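Local coordinates for protein putative pyridoxal phosphate-dependent transferase (Clostridium difficile, PDB 4DQ6) that binds pyridoxal-5'-phosphate and belongs to the class I and II aminotransferase family, with the fold-type I architecture, at residues Asn56-Glu61 and Asn274-Val279; Ala40-Lys45 and Thr239-Gly244; Trp92-Pro97 and Val250-Glu255; Ile103-Asn108 and Phe265-Ile270; Asp70-Ser75 and Val279-Ser284. One frame throughout, in Å; residues are numbered along the deposited sequence.

Contact 1 of 5, residues Asn56-Glu61 and Asn274-Val279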
# COMPACT_ATOMS: atom_id res chain seq x y z
N ASN A 56 -11.15 -14.77 11.60
CA ASN A 56 -10.82 -16.04 11.00
C ASN A 56 -9.43 -15.99 10.35
O ASN A 56 -8.62 -16.86 10.54
CB ASN A 56 -11.90 -16.46 10.00
CG ASN A 56 -11.56 -17.73 9.29
OD1 ASN A 56 -11.80 -18.81 9.80
ND2 ASN A 56 -10.93 -17.60 8.11
N ARG A 57 -9.17 -14.88 9.66
CA ARG A 57 -7.86 -14.76 9.03
C ARG A 57 -6.73 -14.65 10.09
O ARG A 57 -5.65 -15.18 9.95
CB ARG A 57 -7.83 -13.57 8.08
CG ARG A 57 -6.51 -13.39 7.27
CD ARG A 57 -6.15 -14.61 6.43
NE ARG A 57 -4.81 -14.46 5.82
CZ ARG A 57 -3.68 -14.64 6.49
NH1 ARG A 57 -3.70 -15.00 7.81
NH2 ARG A 57 -2.52 -14.54 5.86
N LEU A 58 -6.96 -13.82 11.09
CA LEU A 58 -6.01 -13.62 12.20
C LEU A 58 -5.65 -14.95 12.83
O LEU A 58 -4.47 -15.24 13.07
CB LEU A 58 -6.58 -12.61 13.20
CG LEU A 58 -5.61 -12.10 14.30
CD1 LEU A 58 -6.14 -10.77 14.85
CD2 LEU A 58 -5.38 -13.17 15.32
N GLU A 59 -6.66 -15.81 13.12
CA GLU A 59 -6.41 -17.06 13.79
C GLU A 59 -5.62 -18.12 13.00
O GLU A 59 -5.18 -19.13 13.51
CB GLU A 59 -7.75 -17.64 14.30
CG GLU A 59 -8.34 -16.77 15.40
CD GLU A 59 -9.73 -17.24 15.86
OE1 GLU A 59 -10.54 -17.69 15.00
OE2 GLU A 59 -10.02 -17.13 17.08
N GLN A 60 -5.37 -17.86 11.73
CA GLN A 60 -4.42 -18.70 10.98
C GLN A 60 -2.98 -18.49 11.40
O GLN A 60 -2.14 -19.37 11.21
CB GLN A 60 -4.57 -18.47 9.47
CG GLN A 60 -5.95 -18.85 8.93
CD GLN A 60 -6.17 -18.50 7.44
OE1 GLN A 60 -5.34 -17.81 6.79
NE2 GLN A 60 -7.28 -18.96 6.90
N GLU A 61 -2.65 -17.28 11.88
CA GLU A 61 -1.41 -17.00 12.61
C GLU A 61 -0.17 -16.93 11.72
O GLU A 61 0.94 -16.84 12.23
CB GLU A 61 -1.20 -17.95 13.80
CG GLU A 61 -2.27 -17.69 14.87
CD GLU A 61 -2.12 -18.44 16.18
OE1 GLU A 61 -1.66 -19.57 16.18
OE2 GLU A 61 -2.53 -17.88 17.22
N ASN A 274 -2.93 -6.54 1.27
CA ASN A 274 -2.50 -7.09 2.57
C ASN A 274 -3.52 -8.16 2.95
O ASN A 274 -4.60 -8.26 2.43
CB ASN A 274 -2.30 -6.01 3.65
CG ASN A 274 -3.61 -5.40 4.13
OD1 ASN A 274 -4.39 -6.12 4.77
ND2 ASN A 274 -3.86 -4.11 3.87
N CYS A 275 -3.09 -9.01 3.84
CA CYS A 275 -3.89 -10.21 4.07
C CYS A 275 -5.26 -9.90 4.63
O CYS A 275 -6.18 -10.72 4.48
CB CYS A 275 -3.15 -11.18 4.95
SG CYS A 275 -2.63 -10.61 6.55
N PHE A 276 -5.38 -8.78 5.33
CA PHE A 276 -6.65 -8.44 5.98
C PHE A 276 -7.61 -7.75 5.02
O PHE A 276 -8.81 -7.99 5.02
CB PHE A 276 -6.41 -7.69 7.27
CG PHE A 276 -5.82 -8.54 8.35
CD1 PHE A 276 -6.56 -9.62 8.86
CD2 PHE A 276 -4.56 -8.33 8.93
CE1 PHE A 276 -6.08 -10.42 9.88
CE2 PHE A 276 -4.04 -9.18 9.95
CZ PHE A 276 -4.86 -10.23 10.44
N SER A 277 -7.10 -6.82 4.23
CA SER A 277 -7.87 -6.24 3.18
C SER A 277 -8.52 -7.28 2.26
O SER A 277 -9.68 -7.15 1.83
CB SER A 277 -6.90 -5.31 2.38
OG SER A 277 -7.27 -5.04 1.11
N LEU A 278 -7.75 -8.32 1.93
CA LEU A 278 -8.25 -9.35 1.03
C LEU A 278 -9.54 -9.96 1.54
O LEU A 278 -10.56 -10.04 0.83
CB LEU A 278 -7.26 -10.49 0.89
CG LEU A 278 -7.63 -11.47 -0.21
CD1 LEU A 278 -7.06 -10.91 -1.54
CD2 LEU A 278 -7.04 -12.85 0.06
N VAL A 279 -9.50 -10.38 2.79
CA VAL A 279 -10.67 -11.09 3.34
C VAL A 279 -11.82 -10.16 3.68
O VAL A 279 -12.98 -10.52 3.51
CB VAL A 279 -10.33 -12.00 4.55
CG1 VAL A 279 -9.28 -13.07 4.21
CG2 VAL A 279 -10.02 -11.18 5.78
O HOH W 1 -5.49 -13.20 3.40
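Arg-57, which loses most surface here, lies across the first turn of helix 275-287. Its CG is anti to the backbone N (chi1 -176°) and the chain bends at chi2 (57°), so the guanidinium lies over Cys-275. SG sits over one guanidinium face, near the rim, and Arg-57 NH2 comes 3.5 Å from Cys-275 CB. NH2 itself bonds to the carbonyl of Ile-62, while NE gives its hydrogen to a water at 2.8 Å that in turn donates to Cys-275 O. Further back, Arg-57 CB touches Val-279 CG2 at 4.0 Å. The C-terminal part of helix 48-58 thus meets the start of helix 275-287 at the dimer interface of a fold-type I pyridoxal-phosphate protein. Phe-276 turns the edge of its ring to Leu-58: CE1 lies 3.7 Å from Leu-58 N, near the ring plane, and 4.0 Å from Leu-58 CB. The same ring meets Phe-276 of the second subunit, planes about 40° apart.

Contact 2 of 5, residues Ala40-Lys45 and Thr239-Gly244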
# COMPACT_ATOMS: atom_id res chain seq x y z
N ALA A 40 -13.53 11.81 6.60
CA ALA A 40 -14.55 10.85 6.17
C ALA A 40 -14.17 9.40 6.47
O ALA A 40 -13.86 8.61 5.58
CB ALA A 40 -14.82 11.06 4.64
N ASP A 41 -14.25 9.06 7.76
CA ASP A 41 -14.47 7.68 8.18
C ASP A 41 -15.55 7.76 9.23
O ASP A 41 -15.94 8.83 9.65
CB ASP A 41 -13.19 6.91 8.60
CG ASP A 41 -12.57 7.37 9.89
OD1 ASP A 41 -13.23 8.06 10.70
OD2 ASP A 41 -11.39 7.00 10.14
N MET A 42 -16.06 6.61 9.65
CA MET A 42 -17.23 6.62 10.48
C MET A 42 -16.88 6.30 11.92
O MET A 42 -15.94 5.52 12.19
CB MET A 42 -18.22 5.55 10.00
CG MET A 42 -18.52 5.46 8.50
SD MET A 42 -19.79 4.11 8.36
CE MET A 42 -19.89 4.05 6.55
N ASP A 43 -17.66 6.81 12.86
CA ASP A 43 -17.53 6.39 14.27
C ASP A 43 -18.51 5.29 14.59
O ASP A 43 -19.27 5.30 15.63
CB ASP A 43 -17.73 7.56 15.20
CG ASP A 43 -16.58 8.54 15.15
OD1 ASP A 43 -15.48 8.21 15.65
OD2 ASP A 43 -16.76 9.66 14.63
N PHE A 44 -18.48 4.31 13.72
CA PHE A 44 -19.24 3.10 13.86
C PHE A 44 -18.34 1.87 13.74
O PHE A 44 -17.40 1.86 13.05
CB PHE A 44 -20.30 2.96 12.80
CG PHE A 44 -21.36 3.99 12.85
CD1 PHE A 44 -22.01 4.37 14.01
CD2 PHE A 44 -21.76 4.54 11.67
CE1 PHE A 44 -22.98 5.36 13.98
CE2 PHE A 44 -22.76 5.49 11.60
CZ PHE A 44 -23.35 5.93 12.78
N LYS A 45 -18.66 0.80 14.45
CA LYS A 45 -18.00 -0.49 14.25
C LYS A 45 -18.22 -1.02 12.86
O LYS A 45 -19.25 -0.76 12.24
CB LYS A 45 -18.54 -1.50 15.25
CG LYS A 45 -18.08 -1.21 16.66
CD LYS A 45 -18.56 -2.28 17.59
CE LYS A 45 -18.05 -1.96 18.97
NZ LYS A 45 -18.72 -2.94 19.86
N THR A 239 -17.88 2.80 2.04
CA THR A 239 -19.16 2.07 2.32
C THR A 239 -19.17 1.38 3.66
O THR A 239 -20.12 1.51 4.46
CB THR A 239 -19.42 1.07 1.23
OG1 THR A 239 -19.33 1.68 -0.08
CG2 THR A 239 -20.76 0.24 1.47
N PHE A 240 -18.05 0.71 3.93
CA PHE A 240 -18.02 -0.18 5.05
C PHE A 240 -17.07 0.28 6.14
O PHE A 240 -16.89 -0.43 7.12
CB PHE A 240 -17.67 -1.64 4.65
CG PHE A 240 -18.72 -2.26 3.81
CD1 PHE A 240 -19.86 -2.71 4.40
CD2 PHE A 240 -18.60 -2.34 2.43
CE1 PHE A 240 -20.88 -3.30 3.67
CE2 PHE A 240 -19.63 -2.89 1.68
CZ PHE A 240 -20.74 -3.44 2.30
N ASN A 241 -16.53 1.48 6.08
CA ASN A 241 -15.63 2.01 7.10
C ASN A 241 -14.38 1.19 7.33
O ASN A 241 -14.04 0.86 8.51
CB ASN A 241 -16.35 2.16 8.43
CG ASN A 241 -15.66 3.13 9.35
OD1 ASN A 241 -14.94 4.03 8.94
ND2 ASN A 241 -15.95 3.01 10.59
N ILE A 242 -13.74 0.79 6.23
CA ILE A 242 -12.52 -0.01 6.31
C ILE A 242 -11.36 0.67 5.53
O ILE A 242 -10.47 -0.01 5.03
CB ILE A 242 -12.75 -1.49 5.88
CG1 ILE A 242 -13.32 -1.62 4.47
CG2 ILE A 242 -13.63 -2.19 6.93
CD1 ILE A 242 -13.52 -3.06 3.99
N ALA A 243 -11.27 1.99 5.64
CA ALA A 243 -10.16 2.77 4.98
C ALA A 243 -8.82 2.33 5.56
O ALA A 243 -7.80 2.34 4.87
CB ALA A 243 -10.34 4.27 5.11
N GLY A 244 -8.81 1.96 6.84
CA GLY A 244 -7.63 1.48 7.53
C GLY A 244 -7.09 0.16 7.01
O GLY A 244 -5.94 -0.19 7.31
O HOH W 2 -18.52 1.10 10.39
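In this fold-type I pyridoxal-phosphate protein, the loop between strand 35-36 and helix 48-58 is pinned to the chain just after the short helix 237-240, which carries Lys-238 of the cofactor pocket. The polar contacts converge on Asn-241, a residue with positive phi (60°) whose CG is anti to the backbone N. Its amide both accepts from and donates to the loop backbone: OD1 accepts from Met-42 N at 2.9 Å, almost straight at 175° but from above the carbonyl plane, and ND2 donates to Met-42 O at 3.0 Å. A weak third bond runs from ND2 to Phe-44 O, and a water accepts from ND2 and donates to Lys-45 O. These bonds fix the amide's rotation. Asp-41 turns its carboxylate elsewhere, to Arg-14 and to Tyr-65 N of the second subunit. The apolar part is Met-42, extended beyond CG and sliding past Asn-241 in the opposite direction, with its CB 3.5 Å from Asn-241 ND2. Met-42 CE ends 3.3 Å from Thr-239 O, a buried carbonyl oxygen without a hydrogen-bond partner in the model.

Contact 3 of 5, residues Trp92-Pro97 and Val250-Glu255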
# COMPACT_ATOMS: atom_id res chain seq x y z
N TRP A 92 -11.31 -6.82 -16.13
CA TRP A 92 -11.15 -5.39 -16.15
C TRP A 92 -10.61 -4.79 -14.89
O TRP A 92 -10.29 -3.57 -14.87
CB TRP A 92 -12.44 -4.72 -16.45
CG TRP A 92 -13.09 -5.09 -17.76
CD1 TRP A 92 -12.53 -5.78 -18.80
CD2 TRP A 92 -14.44 -4.73 -18.18
NE1 TRP A 92 -13.42 -5.87 -19.85
CE2 TRP A 92 -14.59 -5.26 -19.53
CE3 TRP A 92 -15.48 -3.99 -17.62
CZ2 TRP A 92 -15.80 -5.09 -20.26
CZ3 TRP A 92 -16.66 -3.83 -18.37
CH2 TRP A 92 -16.81 -4.37 -19.64
N LEU A 93 -10.45 -5.58 -13.80
CA LEU A 93 -10.18 -5.03 -12.49
C LEU A 93 -8.71 -5.01 -12.17
O LEU A 93 -8.04 -6.02 -12.32
CB LEU A 93 -10.90 -5.85 -11.42
CG LEU A 93 -12.41 -5.74 -11.38
CD1 LEU A 93 -13.12 -6.85 -10.59
CD2 LEU A 93 -12.79 -4.35 -10.89
N ILE A 94 -8.25 -3.84 -11.68
CA ILE A 94 -6.92 -3.70 -11.09
C ILE A 94 -7.03 -3.28 -9.62
O ILE A 94 -7.78 -2.35 -9.28
CB ILE A 94 -6.02 -2.69 -11.87
CG1 ILE A 94 -5.81 -3.30 -13.23
CG2 ILE A 94 -4.72 -2.39 -11.13
CD1 ILE A 94 -4.90 -2.43 -14.09
N TYR A 95 -6.28 -3.98 -8.74
CA TYR A 95 -6.16 -3.62 -7.32
C TYR A 95 -5.38 -2.31 -7.17
O TYR A 95 -4.32 -2.15 -7.81
CB TYR A 95 -5.37 -4.71 -6.59
CG TYR A 95 -4.84 -4.28 -5.24
CD1 TYR A 95 -5.69 -4.20 -4.11
CD2 TYR A 95 -3.52 -3.91 -5.07
CE1 TYR A 95 -5.23 -3.73 -2.90
CE2 TYR A 95 -3.06 -3.42 -3.85
CZ TYR A 95 -3.90 -3.35 -2.77
OH TYR A 95 -3.41 -2.88 -1.54
N SER A 96 -5.78 -1.46 -6.23
CA SER A 96 -4.98 -0.33 -5.80
C SER A 96 -5.16 -0.17 -4.29
O SER A 96 -6.29 -0.41 -3.80
CB SER A 96 -5.40 0.91 -6.54
OG SER A 96 -4.66 2.06 -6.12
N PRO A 97 -4.11 0.27 -3.58
CA PRO A 97 -4.34 0.49 -2.12
C PRO A 97 -5.32 1.62 -1.86
O PRO A 97 -5.82 1.79 -0.77
CB PRO A 97 -2.95 0.75 -1.57
CG PRO A 97 -2.18 1.13 -2.73
CD PRO A 97 -2.70 0.43 -3.94
N VAL A 250 -9.91 -0.47 -9.71
CA VAL A 250 -10.14 0.29 -10.88
C VAL A 250 -10.74 -0.63 -11.91
O VAL A 250 -10.29 -1.77 -12.10
CB VAL A 250 -8.78 0.83 -11.33
CG1 VAL A 250 -9.00 1.90 -12.40
CG2 VAL A 250 -7.98 1.45 -10.20
N VAL A 251 -11.67 -0.08 -12.68
CA VAL A 251 -12.37 -0.85 -13.70
C VAL A 251 -11.90 -0.25 -15.04
O VAL A 251 -12.25 0.94 -15.36
CB VAL A 251 -13.90 -0.77 -13.62
CG1 VAL A 251 -14.50 -1.61 -14.74
CG2 VAL A 251 -14.37 -1.22 -12.23
N LEU A 252 -11.19 -1.04 -15.85
CA LEU A 252 -10.65 -0.52 -17.13
C LEU A 252 -11.10 -1.47 -18.28
O LEU A 252 -10.47 -2.47 -18.58
CB LEU A 252 -9.15 -0.39 -17.04
CG LEU A 252 -8.54 0.29 -15.84
CD1 LEU A 252 -8.05 -0.76 -14.82
CD2 LEU A 252 -7.40 1.20 -16.29
N PRO A 253 -12.22 -1.12 -18.92
CA PRO A 253 -12.76 -1.94 -20.02
C PRO A 253 -11.91 -1.93 -21.28
O PRO A 253 -12.06 -2.81 -22.11
CB PRO A 253 -14.14 -1.30 -20.28
CG PRO A 253 -14.48 -0.62 -19.00
CD PRO A 253 -13.17 -0.06 -18.53
N ASP A 254 -11.06 -0.93 -21.45
CA ASP A 254 -10.16 -0.88 -22.61
C ASP A 254 -8.83 -1.55 -22.24
O ASP A 254 -8.14 -1.13 -21.32
CB ASP A 254 -9.99 0.57 -23.05
CG ASP A 254 -9.12 0.71 -24.29
OD1 ASP A 254 -8.14 -0.00 -24.44
OD2 ASP A 254 -9.41 1.56 -25.14
N GLU A 255 -8.49 -2.61 -22.94
CA GLU A 255 -7.29 -3.36 -22.59
C GLU A 255 -5.99 -2.55 -22.64
O GLU A 255 -5.03 -2.86 -21.96
CB GLU A 255 -7.13 -4.65 -23.39
CG GLU A 255 -7.08 -4.51 -24.87
CD GLU A 255 -7.53 -5.82 -25.51
OE1 GLU A 255 -7.07 -6.89 -25.01
OE2 GLU A 255 -8.35 -5.77 -26.47
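Strand 93-96 runs antiparallel to strand 248-251, with Ile-94 and Val-250 a hydrogen-bonded pair and Leu-93 and Val-251 the adjoining non-hydrogen-bonded pair. This is the edge of the seven-stranded mixed sheet of the large domain in fold-type I pyridoxal-phosphate proteins, where strand 248-251 is antiparallel to both its neighbours. Ile-94 N to Val-250 O and Val-250 N to Ile-94 O are both 2.9 Å, each in the carbonyl plane. Beyond the pair, Leu-252 N reaches Trp-92 O at 2.9 Å, on a lone pair, and carries the ladder past the regular strands. Between the two pairs, Leu-93 CA lies 3.3 Å from Val-250 O in a CA-H...O contact. On one face, Leu-93 and Val-251 lie side by side, Leu-93 CD2 3.8 Å from Val-251 CG2, where Leu-93 touches helix 70-84. On the face of Ile-94 and Val-250, Leu-252 from beyond the strand brings CD1 to 3.6 Å from Ile-94 CD1, toward helix 255-267. Trp-92 closes the end of the pairing: its indole brings CE3 edge-on to Val-251 CG1 and spreads one face over Pro-253. Pro-253 CA stands 3.7 Å from the centroid of the five-membered ring, 8° off the normal, a CH-pi contact.

Contact 4 of 5, residues Ile103-Asn108 and Phe265-Ile270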
# COMPACT_ATOMS: atom_id res chain seq x y z
N ILE A 103 -5.47 7.08 -9.46
CA ILE A 103 -5.65 8.27 -10.29
C ILE A 103 -4.32 8.92 -10.62
O ILE A 103 -4.08 9.36 -11.76
CB ILE A 103 -6.64 9.23 -9.61
CG1 ILE A 103 -8.02 8.60 -9.58
CG2 ILE A 103 -6.69 10.58 -10.35
CD1 ILE A 103 -9.13 9.43 -9.02
N SER A 104 -3.43 8.94 -9.63
CA SER A 104 -2.11 9.55 -9.82
C SER A 104 -1.35 8.77 -10.88
O SER A 104 -0.75 9.38 -11.79
CB SER A 104 -1.27 9.49 -8.55
OG SER A 104 -0.05 10.19 -8.69
N LEU A 105 -1.35 7.44 -10.85
CA LEU A 105 -0.63 6.64 -11.85
C LEU A 105 -1.31 6.85 -13.23
O LEU A 105 -0.61 6.95 -14.25
CB LEU A 105 -0.54 5.17 -11.49
CG LEU A 105 0.33 4.87 -10.30
CD1 LEU A 105 0.33 3.35 -10.12
CD2 LEU A 105 1.73 5.36 -10.26
N LEU A 106 -2.65 6.83 -13.28
CA LEU A 106 -3.39 7.06 -14.53
C LEU A 106 -2.97 8.38 -15.17
O LEU A 106 -2.77 8.47 -16.39
CB LEU A 106 -4.88 7.00 -14.31
CG LEU A 106 -5.48 5.60 -14.01
CD1 LEU A 106 -6.92 5.71 -13.51
CD2 LEU A 106 -5.37 4.76 -15.30
N ILE A 107 -2.85 9.41 -14.36
CA ILE A 107 -2.46 10.75 -14.88
C ILE A 107 -1.08 10.68 -15.46
O ILE A 107 -0.81 11.22 -16.61
CB ILE A 107 -2.52 11.81 -13.75
CG1 ILE A 107 -3.97 12.17 -13.45
CG2 ILE A 107 -1.70 13.03 -14.16
CD1 ILE A 107 -4.16 13.00 -12.19
N ASN A 108 -0.12 10.12 -14.76
CA ASN A 108 1.21 9.98 -15.30
C ASN A 108 1.27 9.20 -16.61
O ASN A 108 2.05 9.59 -17.54
CB ASN A 108 2.14 9.31 -14.29
CG ASN A 108 3.58 9.40 -14.71
OD1 ASN A 108 4.19 10.50 -14.80
ND2 ASN A 108 4.14 8.25 -15.06
N PHE A 265 1.65 0.04 -11.93
CA PHE A 265 1.73 -0.65 -10.64
C PHE A 265 2.92 -1.57 -10.56
O PHE A 265 3.45 -1.83 -9.45
CB PHE A 265 0.41 -1.35 -10.29
CG PHE A 265 -0.64 -0.39 -9.71
CD1 PHE A 265 -0.40 0.24 -8.47
CD2 PHE A 265 -1.85 -0.17 -10.32
CE1 PHE A 265 -1.34 1.11 -7.94
CE2 PHE A 265 -2.80 0.68 -9.77
CZ PHE A 265 -2.54 1.30 -8.56
N THR A 266 3.29 -2.21 -11.67
CA THR A 266 4.48 -3.03 -11.69
C THR A 266 5.73 -2.21 -11.43
O THR A 266 6.60 -2.58 -10.64
CB THR A 266 4.61 -3.79 -13.03
OG1 THR A 266 3.54 -4.76 -13.09
CG2 THR A 266 5.99 -4.52 -13.13
N ARG A 267 5.76 -1.05 -12.06
CA ARG A 267 6.86 -0.11 -11.90
C ARG A 267 7.09 0.29 -10.44
O ARG A 267 8.25 0.30 -10.00
CB ARG A 267 6.67 1.11 -12.81
CG ARG A 267 7.63 2.21 -12.50
CD ARG A 267 7.47 3.42 -13.41
NE ARG A 267 6.09 3.95 -13.58
CZ ARG A 267 5.46 4.83 -12.79
NH1 ARG A 267 4.24 5.28 -13.10
NH2 ARG A 267 6.05 5.30 -11.69
N ILE A 268 6.00 0.54 -9.70
CA ILE A 268 6.12 0.88 -8.25
C ILE A 268 5.96 -0.34 -7.36
O ILE A 268 5.98 -0.19 -6.12
CB ILE A 268 5.20 2.05 -7.83
CG1 ILE A 268 3.72 1.77 -8.03
CG2 ILE A 268 5.53 3.33 -8.61
CD1 ILE A 268 2.78 2.70 -7.26
N ASP A 269 5.84 -1.54 -7.94
CA ASP A 269 5.71 -2.80 -7.17
C ASP A 269 4.60 -2.79 -6.11
O ASP A 269 4.79 -3.21 -4.96
CB ASP A 269 7.04 -3.25 -6.56
CG ASP A 269 6.96 -4.69 -6.06
OD1 ASP A 269 6.31 -5.53 -6.78
OD2 ASP A 269 7.43 -4.98 -4.90
N ILE A 270 3.43 -2.27 -6.47
CA ILE A 270 2.25 -2.33 -5.58
C ILE A 270 1.25 -3.21 -6.30
O ILE A 270 0.55 -2.75 -7.23
CB ILE A 270 1.74 -0.91 -5.25
CG1 ILE A 270 2.77 -0.21 -4.34
CG2 ILE A 270 0.34 -0.95 -4.62
CD1 ILE A 270 2.31 1.12 -3.79
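Next to Ile-103, Ser-104 OG hydrogen-bonds Arg-267 O of the second subunit. Leu-105 carries the contact from helix 99-110, its CG anti to the carbonyl carbon and its two methyls splayed onto different partners. CD1 sits over one face of the Phe-265 ring, 3.6 Å from the centroid and 15° off the normal, a CH-pi contact in which the methyl is nearest Phe-265 CE1. The same methyl meets Ile-268 CD1 tip to tip at 3.8 Å. Leu-105 CD2 lies 3.8 Å from Arg-267 NH1, as the arginine slides past in the opposite direction. One turn on, Asn-108 crosses the guanidinium obliquely, planes 62° apart, its ND2 3.6 Å from Arg-267 NH1; Arg-267 NH1 forms a salt bridge with Glu-109, the next residue of the same helix. Asp-269, with positive phi, closes helix 255-267 in a Schellman motif and touches a bound pyridoxal-5'-phosphate. Helices 99-110 and 255-267 thus pack together beside strand 93-96, whose Ile-94 and Ser-96 touch Phe-265, and helix 126-133 covers Ile-103 and Ile-107.

Contact 5 of 5, residues Asp70-Ser75 and Val279-Ser284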
# COMPACT_ATOMS: atom_id res chain seq x y z
N ASP A 70 -9.72 -16.08 -7.09
CA ASP A 70 -10.75 -15.61 -8.02
C ASP A 70 -11.98 -15.07 -7.30
O ASP A 70 -12.65 -14.18 -7.79
CB ASP A 70 -11.21 -16.76 -8.92
CG ASP A 70 -10.16 -17.19 -9.94
OD1 ASP A 70 -9.14 -16.49 -10.12
OD2 ASP A 70 -10.41 -18.24 -10.58
N SER A 71 -12.30 -15.62 -6.12
CA SER A 71 -13.49 -15.21 -5.33
C SER A 71 -13.49 -13.71 -4.93
O SER A 71 -14.56 -13.13 -4.77
CB SER A 71 -13.60 -16.05 -4.04
OG SER A 71 -12.47 -15.92 -3.20
N TYR A 72 -12.30 -13.11 -4.84
CA TYR A 72 -12.19 -11.71 -4.47
C TYR A 72 -12.78 -10.82 -5.57
O TYR A 72 -13.74 -10.09 -5.34
CB TYR A 72 -10.72 -11.38 -4.22
CG TYR A 72 -10.40 -9.96 -3.94
CD1 TYR A 72 -10.19 -9.05 -4.96
CD2 TYR A 72 -10.27 -9.51 -2.62
CE1 TYR A 72 -9.86 -7.73 -4.69
CE2 TYR A 72 -9.91 -8.23 -2.30
CZ TYR A 72 -9.74 -7.31 -3.32
OH TYR A 72 -9.37 -5.96 -3.16
N ASN A 73 -12.28 -10.95 -6.80
CA ASN A 73 -12.84 -10.12 -7.91
C ASN A 73 -14.27 -10.57 -8.26
O ASN A 73 -15.07 -9.76 -8.65
CB ASN A 73 -11.95 -10.13 -9.15
CG ASN A 73 -10.75 -9.20 -9.00
OD1 ASN A 73 -10.74 -8.33 -8.12
ND2 ASN A 73 -9.72 -9.37 -9.86
N GLU A 74 -14.61 -11.86 -8.08
CA GLU A 74 -16.00 -12.32 -8.25
C GLU A 74 -16.96 -11.57 -7.30
O GLU A 74 -18.05 -11.21 -7.70
CB GLU A 74 -16.13 -13.83 -8.04
CG GLU A 74 -15.51 -14.60 -9.20
CD GLU A 74 -15.29 -16.11 -9.04
OE1 GLU A 74 -15.40 -16.70 -7.91
OE2 GLU A 74 -14.96 -16.74 -10.10
N SER A 75 -16.53 -11.29 -6.06
CA SER A 75 -17.38 -10.56 -5.15
C SER A 75 -17.66 -9.15 -5.64
O SER A 75 -18.76 -8.62 -5.44
CB SER A 75 -16.80 -10.55 -3.71
OG SER A 75 -15.72 -9.67 -3.53
N VAL A 279 -9.50 -10.38 2.79
CA VAL A 279 -10.67 -11.09 3.34
C VAL A 279 -11.82 -10.16 3.68
O VAL A 279 -12.98 -10.52 3.51
CB VAL A 279 -10.33 -12.00 4.55
CG1 VAL A 279 -9.28 -13.07 4.21
CG2 VAL A 279 -10.02 -11.18 5.78
N ALA A 280 -11.50 -8.94 4.12
CA ALA A 280 -12.55 -7.96 4.46
C ALA A 280 -13.32 -7.50 3.24
O ALA A 280 -14.52 -7.23 3.32
CB ALA A 280 -12.00 -6.78 5.25
N THR A 281 -12.63 -7.30 2.11
CA THR A 281 -13.30 -6.81 0.93
C THR A 281 -14.32 -7.83 0.42
O THR A 281 -15.49 -7.54 0.19
CB THR A 281 -12.23 -6.54 -0.15
OG1 THR A 281 -11.37 -5.48 0.27
CG2 THR A 281 -12.90 -6.15 -1.49
N GLU A 282 -13.93 -9.10 0.37
CA GLU A 282 -14.81 -10.14 -0.12
C GLU A 282 -15.98 -10.33 0.86
O GLU A 282 -17.13 -10.45 0.46
CB GLU A 282 -14.04 -11.41 -0.25
CG GLU A 282 -14.90 -12.55 -0.72
CD GLU A 282 -14.14 -13.79 -1.12
OE1 GLU A 282 -13.01 -13.71 -1.66
OE2 GLU A 282 -14.73 -14.88 -0.94
N ALA A 283 -15.67 -10.27 2.16
CA ALA A 283 -16.73 -10.39 3.16
C ALA A 283 -17.74 -9.24 3.12
O ALA A 283 -18.92 -9.47 3.31
CB ALA A 283 -16.13 -10.49 4.57
N SER A 284 -17.24 -8.01 2.97
CA SER A 284 -18.10 -6.83 2.91
C SER A 284 -19.08 -6.95 1.73
O SER A 284 -20.31 -6.74 1.89
CB SER A 284 -17.30 -5.53 2.84
OG SER A 284 -16.64 -5.28 1.62
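Glu-282 holds CG anti to the backbone N (chi1 178°) and extends beyond it, sending its carboxylate across to helix 70-84, while Ser-71 keeps OG in the crowded position between N and carbonyl carbon (chi1 61°). The two meet in one short bond: Ser-71 OG donates to Glu-282 OE1 at 2.7 Å, on the syn lone pair. Tyr-72 N also faces Glu-282 OE1, at 3.3 Å, but the angle is too poor for a hydrogen bond. The carboxylate lies near the start of helix 70-84, where the helix N-terminus would be expected to favour its negative charge. One turn on, Ser-75 takes the same crowded rotamer and turns OG back to Tyr-72 O at 2.7 Å, on a lone pair; this polar atom, satisfied within its own helix, lies 3.6 Å from Glu-282 CA. Tyr-72, with CG anti to the backbone N, runs obliquely past Thr-281, CE2 being 3.6 Å from Thr-281 CB. Its hydroxyl bonds to Asn-273, and Thr-281 OG1 to Ser-247. The axes of segments 70-75 and 279-284 cross at 43° and approach to 8.8 Å; helix 48-58 packs on Val-279, Ala-280, Ala-283 and Ser-284, and Leu-93 of strand 93-96 touches helix 70-84.

All touching residues of contact 2 are buried; the other four contacts include partly exposed ones, among them Trp-92 and Glu-282. Contacts 1 and 5 share helix 275-287 and Val-279: the first sets its N-terminal turn against helix 48-58, the second its middle against helix 70-84. Contacts 3 and 4 join consecutive elements, strand 93-96 then helix 99-110 and strand 248-251 then helix 255-267, and touch directly through Phe-265. The chemistry follows: backbone pairing in contact 3, apolar side-chain packing in contact 4, a side-chain amide gripping a loop in contact 2, a single serine-carboxylate bond in contact 5 and a water bridge in contact 1. Contacts 1, 2 and 4 engage the second subunit most.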